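Local coordinates for protein HAD superfamily hydrolase (Brucella suis biovar 1, PDB 6NQ4) that probably acts as a phosphatase of the haloacid dehalogenase (HAD) superfamily, with a metal ion and a phosphate bound in its presumed active site, at residues D37-V43 against V69-T75; L61-R65 against P94-D99; K215-Y221 against L249-A255. All coordinates share one frame; numbering follows the deposited sequence. Where two conformers were deposited one is given.

Contact 1: D37-V43 against V69-T75. With NA (sodium ion), chain H; PO4 (phosphate ion), chain G.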
loop_
_atom_site.group_PDB
_atom_site.type_symbol
_atom_site.label_atom_id
_atom_site.label_comp_id
_atom_site.label_asym_id
_atom_site.label_seq_id
_atom_site.Cartn_x
_atom_site.Cartn_y
_atom_site.Cartn_z
ATOM N N ASP A 37 7.102 12.006 -17.002
ATOM C CA ASP A 37 5.731 12.188 -17.463
ATOM C C ASP A 37 4.704 11.693 -16.461
ATOM O O ASP A 37 3.525 12.045 -16.575
ATOM C CB ASP A 37 5.511 11.479 -18.803
ATOM C CG ASP A 37 6.380 12.048 -19.915
ATOM O OD1 ASP A 37 6.606 13.276 -19.936
ATOM O OD2 ASP A 37 6.841 11.266 -20.770
ATOM N N ALA A 38 5.116 10.902 -15.478
ATOM C CA ALA A 38 4.175 10.397 -14.499
ATOM C C ALA A 38 4.890 10.150 -13.186
ATOM O O ALA A 38 6.115 9.986 -13.141
ATOM C CB ALA A 38 3.524 9.100 -14.961
ATOM N N ILE A 39 4.093 10.107 -12.120
ATOM C CA ILE A 39 4.570 9.847 -10.773
ATOM C C ILE A 39 3.686 8.770 -10.167
ATOM O O ILE A 39 2.461 8.810 -10.325
ATOM C CB ILE A 39 4.480 11.139 -9.935
ATOM C CG1 ILE A 39 5.602 12.100 -10.322
ATOM C CG2 ILE A 39 4.490 10.829 -8.432
ATOM C CD1 ILE A 39 5.448 13.487 -9.703
ATOM N N PHE A 40 4.307 7.793 -9.494
ATOM C CA PHE A 40 3.605 6.851 -8.619
ATOM C C PHE A 40 3.936 7.285 -7.194
ATOM O O PHE A 40 5.077 7.115 -6.745
ATOM C CB PHE A 40 4.085 5.408 -8.830
ATOM C CG PHE A 40 3.746 4.787 -10.180
ATOM C CD1 PHE A 40 2.956 5.432 -11.123
ATOM C CD2 PHE A 40 4.253 3.529 -10.490
ATOM C CE1 PHE A 40 2.678 4.820 -12.363
ATOM C CE2 PHE A 40 3.981 2.916 -11.703
ATOM C CZ PHE A 40 3.192 3.560 -12.643
ATOM N N CYS A 41 2.963 7.859 -6.486
ATOM C CA CYS A 41 3.221 8.473 -5.187
ATOM C C CYS A 41 2.531 7.711 -4.061
ATOM O O CYS A 41 1.326 7.465 -4.120
ATOM C CB CYS A 41 2.791 9.945 -5.184
ATOM S SG CYS A 41 3.303 10.862 -3.695
ATOM N N ASP A 42 3.293 7.422 -3.013
ATOM C CA ASP A 42 2.800 6.840 -1.771
ATOM C C ASP A 42 1.766 7.761 -1.112
ATOM O O ASP A 42 1.771 8.980 -1.311
ATOM C CB ASP A 42 4.043 6.757 -0.876
ATOM C CG ASP A 42 3.868 5.921 0.331
ATOM O OD1 ASP A 42 2.943 5.093 0.351
ATOM O OD2 ASP A 42 4.700 6.091 1.256
ATOM N N VAL A 43 0.880 7.173 -0.303
ATOM C CA VAL A 43 -0.158 7.941 0.392
ATOM C C VAL A 43 0.146 8.117 1.889
ATOM O O VAL A 43 0.482 9.225 2.335
ATOM C CB VAL A 43 -1.570 7.361 0.139
ATOM C CG1 VAL A 43 -2.628 8.136 0.947
ATOM C CG2 VAL A 43 -1.920 7.403 -1.378
ATOM N N VAL A 69 2.157 16.424 -15.632
ATOM C CA VAL A 69 2.621 15.161 -15.076
ATOM C C VAL A 69 1.412 14.410 -14.527
ATOM O O VAL A 69 0.632 14.957 -13.743
ATOM C CB VAL A 69 3.678 15.403 -13.981
ATOM C CG1 VAL A 69 4.160 14.076 -13.383
ATOM C CG2 VAL A 69 4.858 16.189 -14.538
ATOM N N THR A 70 1.237 13.158 -14.949
ATOM C CA THR A 70 0.139 12.337 -14.439
ATOM C C THR A 70 0.508 11.786 -13.061
ATOM O O THR A 70 1.614 11.271 -12.873
ATOM C CB THR A 70 -0.153 11.188 -15.409
ATOM O OG1 THR A 70 -0.468 11.738 -16.690
ATOM C CG2 THR A 70 -1.339 10.345 -14.944
ATOM N N ILE A 71 -0.417 11.883 -12.098
ATOM C CA ILE A 71 -0.172 11.440 -10.724
ATOM C C ILE A 71 -1.049 10.227 -10.431
ATOM O O ILE A 71 -2.281 10.331 -10.410
ATOM C CB ILE A 71 -0.487 12.539 -9.696
ATOM C CG1 ILE A 71 0.305 13.820 -9.963
ATOM C CG2 ILE A 71 -0.217 12.027 -8.276
ATOM C CD1 ILE A 71 1.786 13.657 -9.981
ATOM N N ILE A 72 -0.420 9.092 -10.156
ATOM C CA ILE A 72 -1.117 7.930 -9.626
ATOM C C ILE A 72 -0.713 7.809 -8.170
ATOM O O ILE A 72 0.471 7.630 -7.874
ATOM C CB ILE A 72 -0.747 6.636 -10.374
ATOM C CG1 ILE A 72 -0.780 6.825 -11.894
ATOM C CG2 ILE A 72 -1.649 5.476 -9.905
ATOM C CD1 ILE A 72 -2.130 7.172 -12.502
ATOM N N LEU A 73 -1.684 7.857 -7.263
ATOM C CA LEU A 73 -1.381 7.550 -5.872
ATOM C C LEU A 73 -1.427 6.035 -5.717
ATOM O O LEU A 73 -2.418 5.400 -6.094
ATOM C CB LEU A 73 -2.377 8.229 -4.940
ATOM C CG LEU A 73 -2.408 9.756 -5.054
ATOM C CD1 LEU A 73 -3.397 10.332 -4.043
ATOM C CD2 LEU A 73 -1.018 10.325 -4.843
ATOM N N VAL A 74 -0.342 5.441 -5.232
ATOM C CA VAL A 74 -0.199 3.994 -5.155
ATOM C C VAL A 74 0.023 3.661 -3.684
ATOM O O VAL A 74 1.043 4.054 -3.099
ATOM C CB VAL A 74 0.970 3.500 -6.022
ATOM C CG1 VAL A 74 1.105 1.977 -5.942
ATOM C CG2 VAL A 74 0.799 3.961 -7.491
ATOM N N THR A 75 -0.933 2.965 -3.077
ATOM C CA THR A 75 -0.943 2.764 -1.639
ATOM C C THR A 75 -1.203 1.307 -1.302
ATOM O O THR A 75 -1.952 0.620 -1.992
ATOM C CB THR A 75 -2.042 3.646 -0.976
ATOM O OG1 THR A 75 -2.151 3.331 0.417
ATOM C CG2 THR A 75 -3.406 3.439 -1.621
HETATM NA NA NA H . 4.216 5.251 3.492
HETATM P P PO4 G . 1.068 3.332 2.004
HETATM O O1 PO4 G . 2.306 4.051 2.541
HETATM O O2 PO4 G . 0.008 4.337 1.591
HETATM O O3 PO4 G . 0.621 2.603 3.286
HETATM O O4 PO4 G . 1.447 2.321 0.949
HETATM O O HOH W 1 5.339 3.176 2.689
HETATM O O HOH W 2 3.402 4.343 5.646
#

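Contact 2: L61-R65 against P94-D99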
loop_
_atom_site.group_PDB
_atom_site.type_symbol
_atom_site.label_atom_id
_atom_site.label_comp_id
_atom_site.label_asym_id
_atom_site.label_seq_id
_atom_site.Cartn_x
_atom_site.Cartn_y
_atom_site.Cartn_z
ATOM N N LEU A 61 2.035 18.096 -5.553
ATOM C CA LEU A 61 1.353 17.268 -6.543
ATOM C C LEU A 61 0.499 18.114 -7.487
ATOM O O LEU A 61 0.477 17.864 -8.698
ATOM C CB LEU A 61 0.536 16.183 -5.834
ATOM C CG LEU A 61 1.377 15.190 -5.024
ATOM C CD1 LEU A 61 0.467 14.292 -4.235
ATOM C CD2 LEU A 61 2.321 14.352 -5.903
ATOM N N GLN A 62 -0.223 19.108 -6.955
ATOM C CA GLN A 62 -0.990 20.003 -7.823
ATOM C C GLN A 62 -0.096 20.688 -8.848
ATOM O O GLN A 62 -0.460 20.796 -10.028
ATOM C CB GLN A 62 -1.730 21.054 -6.989
ATOM C CG GLN A 62 -2.872 20.506 -6.149
ATOM C CD GLN A 62 -3.384 21.561 -5.185
ATOM O OE1 GLN A 62 -2.596 22.305 -4.596
ATOM N NE2 GLN A 62 -4.699 21.648 -5.035
ATOM N N ARG A 63 1.067 21.183 -8.411
ATOM C CA ARG A 63 1.952 21.884 -9.333
ATOM C C ARG A 63 2.458 20.951 -10.423
ATOM O O ARG A 63 2.555 21.344 -11.592
ATOM C CB ARG A 63 3.118 22.516 -8.571
ATOM C CG ARG A 63 2.729 23.700 -7.666
ATOM C CD ARG A 63 3.936 24.571 -7.285
ATOM N NE ARG A 63 5.005 23.780 -6.682
ATOM C CZ ARG A 63 5.016 23.383 -5.411
ATOM N NH1 ARG A 63 4.018 23.715 -4.601
ATOM N NH2 ARG A 63 6.024 22.651 -4.950
ATOM N N ALA A 64 2.762 19.705 -10.061
ATOM C CA ALA A 64 3.192 18.739 -11.067
ATOM C C ALA A 64 2.093 18.478 -12.093
ATOM O O ALA A 64 2.363 18.437 -13.300
ATOM C CB ALA A 64 3.660 17.445 -10.401
ATOM N N ARG A 65 0.847 18.302 -11.641
ATOM C CA ARG A 65 -0.243 18.071 -12.590
ATOM C C ARG A 65 -0.460 19.282 -13.485
ATOM O O ARG A 65 -0.826 19.142 -14.658
ATOM C CB ARG A 65 -1.533 17.750 -11.842
ATOM C CG ARG A 65 -1.501 16.442 -11.121
ATOM C CD ARG A 65 -2.890 16.038 -10.640
ATOM N NE ARG A 65 -3.748 15.582 -11.737
ATOM C CZ ARG A 65 -4.901 16.141 -12.106
ATOM N NH1 ARG A 65 -5.359 17.220 -11.487
ATOM N NH2 ARG A 65 -5.601 15.614 -13.103
ATOM N N PRO A 94 -7.673 17.575 -2.096
ATOM C CA PRO A 94 -8.524 17.922 -3.238
ATOM C C PRO A 94 -8.298 16.958 -4.388
ATOM O O PRO A 94 -7.201 16.424 -4.581
ATOM C CB PRO A 94 -8.034 19.324 -3.616
ATOM C CG PRO A 94 -6.591 19.309 -3.261
ATOM C CD PRO A 94 -6.502 18.463 -1.986
ATOM N N GLU A 95 -9.364 16.722 -5.157
ATOM C CA GLU A 95 -9.242 15.754 -6.241
ATOM C C GLU A 95 -8.293 16.231 -7.335
ATOM O O GLU A 95 -7.735 15.394 -8.055
ATOM C CB GLU A 95 -10.611 15.252 -6.747
ATOM C CG GLU A 95 -11.605 16.316 -7.193
ATOM C CD GLU A 95 -13.075 15.846 -7.197
ATOM O OE1 GLU A 95 -13.646 15.667 -8.303
ATOM O OE2 GLU A 95 -13.665 15.682 -6.094
ATOM N N ASN A 96 -8.042 17.549 -7.440
ATOM C CA ASN A 96 -7.103 18.044 -8.445
ATOM C C ASN A 96 -5.637 17.767 -8.102
ATOM O O ASN A 96 -4.757 18.171 -8.872
ATOM C CB ASN A 96 -7.355 19.522 -8.804
ATOM C CG ASN A 96 -7.031 20.486 -7.665
ATOM O OD1 ASN A 96 -6.469 20.105 -6.643
ATOM N ND2 ASN A 96 -7.392 21.761 -7.853
ATOM N N ALA A 97 -5.345 17.094 -6.984
ATOM C CA ALA A 97 -3.970 16.738 -6.642
ATOM C C ALA A 97 -3.525 15.404 -7.227
ATOM O O ALA A 97 -2.350 15.047 -7.100
ATOM C CB ALA A 97 -3.775 16.706 -5.121
ATOM N N TYR A 98 -4.424 14.649 -7.848
ATOM C CA TYR A 98 -4.053 13.348 -8.377
ATOM C C TYR A 98 -4.973 13.015 -9.541
ATOM O O TYR A 98 -6.050 13.604 -9.698
ATOM C CB TYR A 98 -4.116 12.267 -7.268
ATOM C CG TYR A 98 -5.485 12.158 -6.616
ATOM C CD1 TYR A 98 -5.832 12.974 -5.544
ATOM C CD2 TYR A 98 -6.437 11.256 -7.088
ATOM C CE1 TYR A 98 -7.095 12.894 -4.961
ATOM C CE2 TYR A 98 -7.688 11.172 -6.522
ATOM C CZ TYR A 98 -8.025 11.989 -5.462
ATOM O OH TYR A 98 -9.284 11.882 -4.897
ATOM N N ASP A 99 -4.541 12.059 -10.359
ATOM C CA ASP A 99 -5.368 11.559 -11.448
ATOM C C ASP A 99 -6.120 10.293 -11.082
ATOM O O ASP A 99 -7.301 10.165 -11.426
ATOM C CB ASP A 99 -4.502 11.299 -12.684
ATOM C CG ASP A 99 -3.994 12.583 -13.302
ATOM O OD1 ASP A 99 -4.701 13.118 -14.184
ATOM O OD2 ASP A 99 -2.917 13.070 -12.881
HETATM O O HOH W 3 -3.544 20.875 -10.438
#

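Contact 3: K215-Y221 against L249-A255. With PO4 (phosphate ion), chain G.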
loop_
_atom_site.group_PDB
_atom_site.type_symbol
_atom_site.label_atom_id
_atom_site.label_comp_id
_atom_site.label_asym_id
_atom_site.label_seq_id
_atom_site.Cartn_x
_atom_site.Cartn_y
_atom_site.Cartn_z
ATOM N N LYS A 215 2.674 -3.379 -2.870
ATOM C CA LYS A 215 4.088 -3.015 -2.914
ATOM C C LYS A 215 4.856 -3.851 -1.899
ATOM O O LYS A 215 4.410 -3.984 -0.758
ATOM C CB LYS A 215 4.281 -1.535 -2.550
ATOM C CG LYS A 215 3.537 -0.551 -3.472
ATOM C CD LYS A 215 3.705 0.911 -3.033
ATOM C CE LYS A 215 2.961 1.213 -1.738
ATOM N NZ LYS A 215 2.964 2.673 -1.410
ATOM N N PRO A 216 6.053 -4.369 -2.250
ATOM C CA PRO A 216 6.882 -4.103 -3.436
ATOM C C PRO A 216 6.623 -5.043 -4.617
ATOM O O PRO A 216 7.407 -5.036 -5.576
ATOM C CB PRO A 216 8.290 -4.385 -2.918
ATOM C CG PRO A 216 8.066 -5.547 -1.949
ATOM C CD PRO A 216 6.751 -5.216 -1.262
ATOM N N HIS A 217 5.544 -5.825 -4.566
ATOM C CA HIS A 217 5.311 -6.834 -5.592
ATOM C C HIS A 217 4.800 -6.195 -6.883
ATOM O O HIS A 217 4.183 -5.117 -6.890
ATOM C CB HIS A 217 4.362 -7.907 -5.061
ATOM C CG HIS A 217 4.808 -8.466 -3.748
ATOM N ND1 HIS A 217 5.762 -9.455 -3.651
ATOM C CD2 HIS A 217 4.468 -8.140 -2.478
ATOM C CE1 HIS A 217 5.974 -9.733 -2.376
ATOM N NE2 HIS A 217 5.211 -8.940 -1.643
ATOM N N ARG A 218 5.049 -6.898 -7.989
ATOM C CA ARG A 218 4.791 -6.314 -9.302
ATOM C C ARG A 218 3.327 -5.999 -9.602
ATOM O O ARG A 218 3.086 -5.009 -10.311
ATOM C CB ARG A 218 5.408 -7.189 -10.398
ATOM C CG ARG A 218 5.400 -6.507 -11.749
ATOM C CD ARG A 218 5.920 -7.420 -12.820
ATOM N NE ARG A 218 7.306 -7.770 -12.580
ATOM C CZ ARG A 218 7.882 -8.870 -13.053
ATOM N NH1 ARG A 218 7.182 -9.726 -13.787
ATOM N NH2 ARG A 218 9.153 -9.122 -12.785
ATOM N N PRO A 219 2.322 -6.780 -9.148
ATOM C CA PRO A 219 0.953 -6.519 -9.647
ATOM C C PRO A 219 0.461 -5.102 -9.429
ATOM O O PRO A 219 -0.189 -4.534 -10.319
ATOM C CB PRO A 219 0.101 -7.558 -8.918
ATOM C CG PRO A 219 1.045 -8.708 -8.732
ATOM C CD PRO A 219 2.366 -8.043 -8.386
ATOM N N ILE A 220 0.761 -4.493 -8.285
ATOM C CA ILE A 220 0.269 -3.136 -8.068
ATOM C C ILE A 220 0.942 -2.150 -9.018
ATOM O O ILE A 220 0.299 -1.194 -9.485
ATOM C CB ILE A 220 0.413 -2.743 -6.580
ATOM C CG1 ILE A 220 -0.447 -1.508 -6.269
ATOM C CG2 ILE A 220 1.884 -2.544 -6.178
ATOM C CD1 ILE A 220 -0.482 -1.159 -4.786
ATOM N N TYR A 221 2.220 -2.383 -9.355
ATOM C CA TYR A 221 2.923 -1.512 -10.298
ATOM C C TYR A 221 2.369 -1.669 -11.699
ATOM O O TYR A 221 2.229 -0.679 -12.420
ATOM C CB TYR A 221 4.438 -1.772 -10.259
ATOM C CG TYR A 221 5.017 -1.257 -8.970
ATOM C CD1 TYR A 221 5.339 0.091 -8.824
ATOM C CD2 TYR A 221 5.137 -2.084 -7.861
ATOM C CE1 TYR A 221 5.816 0.589 -7.617
ATOM C CE2 TYR A 221 5.585 -1.594 -6.663
ATOM C CZ TYR A 221 5.927 -0.257 -6.543
ATOM O OH TYR A 221 6.377 0.249 -5.336
ATOM N N LEU A 249 11.271 -0.956 2.133
ATOM C CA LEU A 249 10.931 -2.305 1.686
ATOM C C LEU A 249 9.630 -2.380 0.895
ATOM O O LEU A 249 9.284 -3.466 0.415
ATOM C CB LEU A 249 10.859 -3.275 2.870
ATOM C CG LEU A 249 12.156 -3.555 3.623
ATOM C CD1 LEU A 249 12.031 -4.838 4.425
ATOM C CD2 LEU A 249 13.319 -3.642 2.663
ATOM N N THR A 250 8.904 -1.262 0.757
ATOM C CA THR A 250 7.703 -1.209 -0.076
ATOM C C THR A 250 7.941 -0.276 -1.255
ATOM O O THR A 250 8.102 -0.750 -2.379
ATOM C CB THR A 250 6.467 -0.783 0.732
ATOM O OG1 THR A 250 6.759 0.424 1.458
ATOM C CG2 THR A 250 6.041 -1.867 1.732
ATOM N N ASP A 251 8.003 1.040 -1.024
ATOM C CA ASP A 251 8.093 2.011 -2.117
ATOM C C ASP A 251 9.434 1.959 -2.834
ATOM O O ASP A 251 9.487 2.013 -4.071
ATOM C CB ASP A 251 7.895 3.419 -1.566
ATOM C CG ASP A 251 6.609 3.558 -0.810
ATOM O OD1 ASP A 251 5.553 3.459 -1.460
ATOM O OD2 ASP A 251 6.647 3.738 0.425
ATOM N N VAL A 252 10.538 1.920 -2.086
ATOM C CA VAL A 252 11.850 1.966 -2.736
ATOM C C VAL A 252 12.133 0.657 -3.459
ATOM O O VAL A 252 12.464 0.638 -4.652
ATOM C CB VAL A 252 12.965 2.332 -1.736
ATOM C CG1 VAL A 252 14.327 2.303 -2.427
ATOM C CG2 VAL A 252 12.693 3.701 -1.100
ATOM N N LYS A 253 12.014 -0.456 -2.740
ATOM C CA LYS A 253 12.220 -1.755 -3.360
ATOM C C LYS A 253 11.240 -1.979 -4.508
ATOM O O LYS A 253 11.620 -2.504 -5.563
ATOM C CB LYS A 253 12.080 -2.859 -2.314
ATOM C CG LYS A 253 12.252 -4.249 -2.890
ATOM C CD LYS A 253 12.166 -5.320 -1.816
ATOM C CE LYS A 253 12.045 -6.701 -2.434
ATOM N NZ LYS A 253 13.104 -6.941 -3.453
ATOM N N GLY A 254 9.971 -1.589 -4.323
ATOM C CA GLY A 254 8.985 -1.833 -5.366
ATOM C C GLY A 254 9.292 -1.077 -6.643
ATOM O O GLY A 254 9.262 -1.641 -7.740
ATOM N N ALA A 255 9.593 0.213 -6.518
ATOM C CA ALA A 255 9.915 0.999 -7.702
ATOM C C ALA A 255 11.182 0.483 -8.376
ATOM O O ALA A 255 11.219 0.312 -9.603
ATOM C CB ALA A 255 10.059 2.469 -7.322
HETATM P P PO4 G . 1.068 3.332 2.004
HETATM O O1 PO4 G . 2.306 4.051 2.541
HETATM O O2 PO4 G . 0.008 4.337 1.591
HETATM O O3 PO4 G . 0.621 2.603 3.286
HETATM O O4 PO4 G . 1.447 2.321 0.949
HETATM O O HOH W 4 7.958 -4.169 -8.228
HETATM O O HOH W 5 7.116 2.743 -5.410
#

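Contact 1: D37-V43 against V69-T75
Strands 38-41 and 70-75 are the two parallel strands of a beta-alpha-beta unit in the Rossmann-like core of a HAD hydrolase, and their C-terminal ends carry Asp42 and Thr75 to the sodium ion and a phosphate ion, probably from the crystallisation liquor. The backbones are joined in parallel register: Ile39 N gives its hydrogen to Thr70 O and Ile39 O accepts from Ile72 N (2.9 Å), and Cys41 likewise bonds both ways, to Ile72 O and from Val74 N. Beta-branched isoleucine and valine, suited to extended chain, share the faces with Phe40, Cys41 and Leu73. On one, Ile39 and Ile71 run side by side with their CD1 methyls 3.7 Å apart, while Cys41 CB meets Leu73 CD2. On the other, Phe40 lays CD1 beside Ile72 CB, and Val74 CG2 touches Phe40 CB at 3.8 Å. Next to Cys41, Asp42 binds sodium through OD2 (2.4 Å), while its OD1 forms a salt bridge with Lys215. Thr75 has OG1 anti to its own nitrogen (chi1 173°), which sends the hydroxyl to phosphate O2 at 2.7 Å. Trp44 and Asp246 complete the protein's share of the metal site. Helix 218-232 packs on Phe40 and Val74, strand 241-245 flanks 38-41, and strand 100-103 lies beyond 70-75.

Contact 2: L61-R65 against P94-D99
Arg65 and Asp99 approach from opposite directions, and the arginine presents one side of its guanidinium to the carboxylate. NE reaches OD2 of Asp99, and NH2 reaches OD1 at 2.9 Å, with nearly straight N-H...O bonds. Both oxygens lie close to the guanidinium plane, yet the carboxylate is turned 67° against it and is met from above its own plane, so this two-nitrogen salt bridge is not coplanar. The arginine chain is extended up to a bend at chi3 (74°), which swings the flat group along the 94-99 loop. There NH1 donates to the carbonyl Asn96 O (2.8 Å) from above that carbonyl's plane, and Tyr98 O sits 3.6 Å above one guanidinium face. Closer to the backbone, the CD methylene of Arg65 lies 3.5 Å from Tyr98 N.

One helical turn back, Gln62 extends its amide across Asn96. Its NE2 donates to Asn96 OD1 at 2.8 Å, with the acceptor in the plane of the glutamine amide and the two amides inclined to each other. The Gln62 side chain crosses the Pro94 ring at about a right angle, NE2 lying 3.5 Å from Pro94 CG. Between these polar arms, small Ala97 lets helix and loop come close: Leu61 CB rests 3.3 Å from Ala97 O, a buried carbonyl with no polar partner.

Asp99 OD2 also accepts from Ile71 N, so the carboxylate links the helix to strand 70-75. Two arginine nitrogens and a backbone N-H around it would be expected to favour its ionised form, and the arginine's third nitrogen ties the same helix to the loop backbone.

Contact 3: K215-Y221 against L249-A255
The charged interaction is between Lys215 and Asp251. Lys215 NZ lies 2.7 Å from Asp251 OD1, on the syn side of the carboxylate and close to its plane, and gives a second hydrogen bond to phosphate O4 at 2.8 Å. A bend at chi3 (-70°) in the long lysine chain carries the ammonium group to both anions; it also bonds Val74 O. Asp251 OD2 is held by Gly247 N, which helps position the carboxylate.

Two waters bridge the segments: water 4 donates to two backbone carbonyls, Pro216 O and Gly254 O, while water 5 donates to Asp251 O and is shared with Tyr221 OH (2.6 Å).

Close van der Waals packing centres on Gly254. Without a side chain there, the helix admits Pro216, which follows a cis peptide bond, to a CA-CA separation of 3.6 Å. Tyr221 OH comes within 3.3 Å of Gly254 CA, and Gly254 O stands over the rim of one ring face. Pro216 CG rests 3.4 Å from Leu249 O, its CB against Lys253 CG.

A lysine in the loop just before helix 218-232 and an aspartate on helix 248-258, meeting beside the phosphate, are consistent with the conserved lysine and acidic motifs of HAD active sites.

Overall arrangement
Contacts 1 and 3 meet at the phosphate: the strand ends of contact 1 bring Asp42 and Thr75, and contact 3 brings Lys215, whose NZ is 3.0 Å from Asp42 OD1. Their centres lie about 13 Å apart, and Ile220 of contact 3 also packs on Val74. Contact 2 is structural. Its centre is about 10 Å from that of contact 1, and it ties the crossover helix 55-66 to the loop leading into strand 100-103; Asp99 N lies 2.8 Å from Ile71 O, a probable hydrogen bond. Contacts 2 and 3 do not touch, their nearest atoms being about 12 Å apart, so strand 70-75 of contact 1 is the element that reaches both.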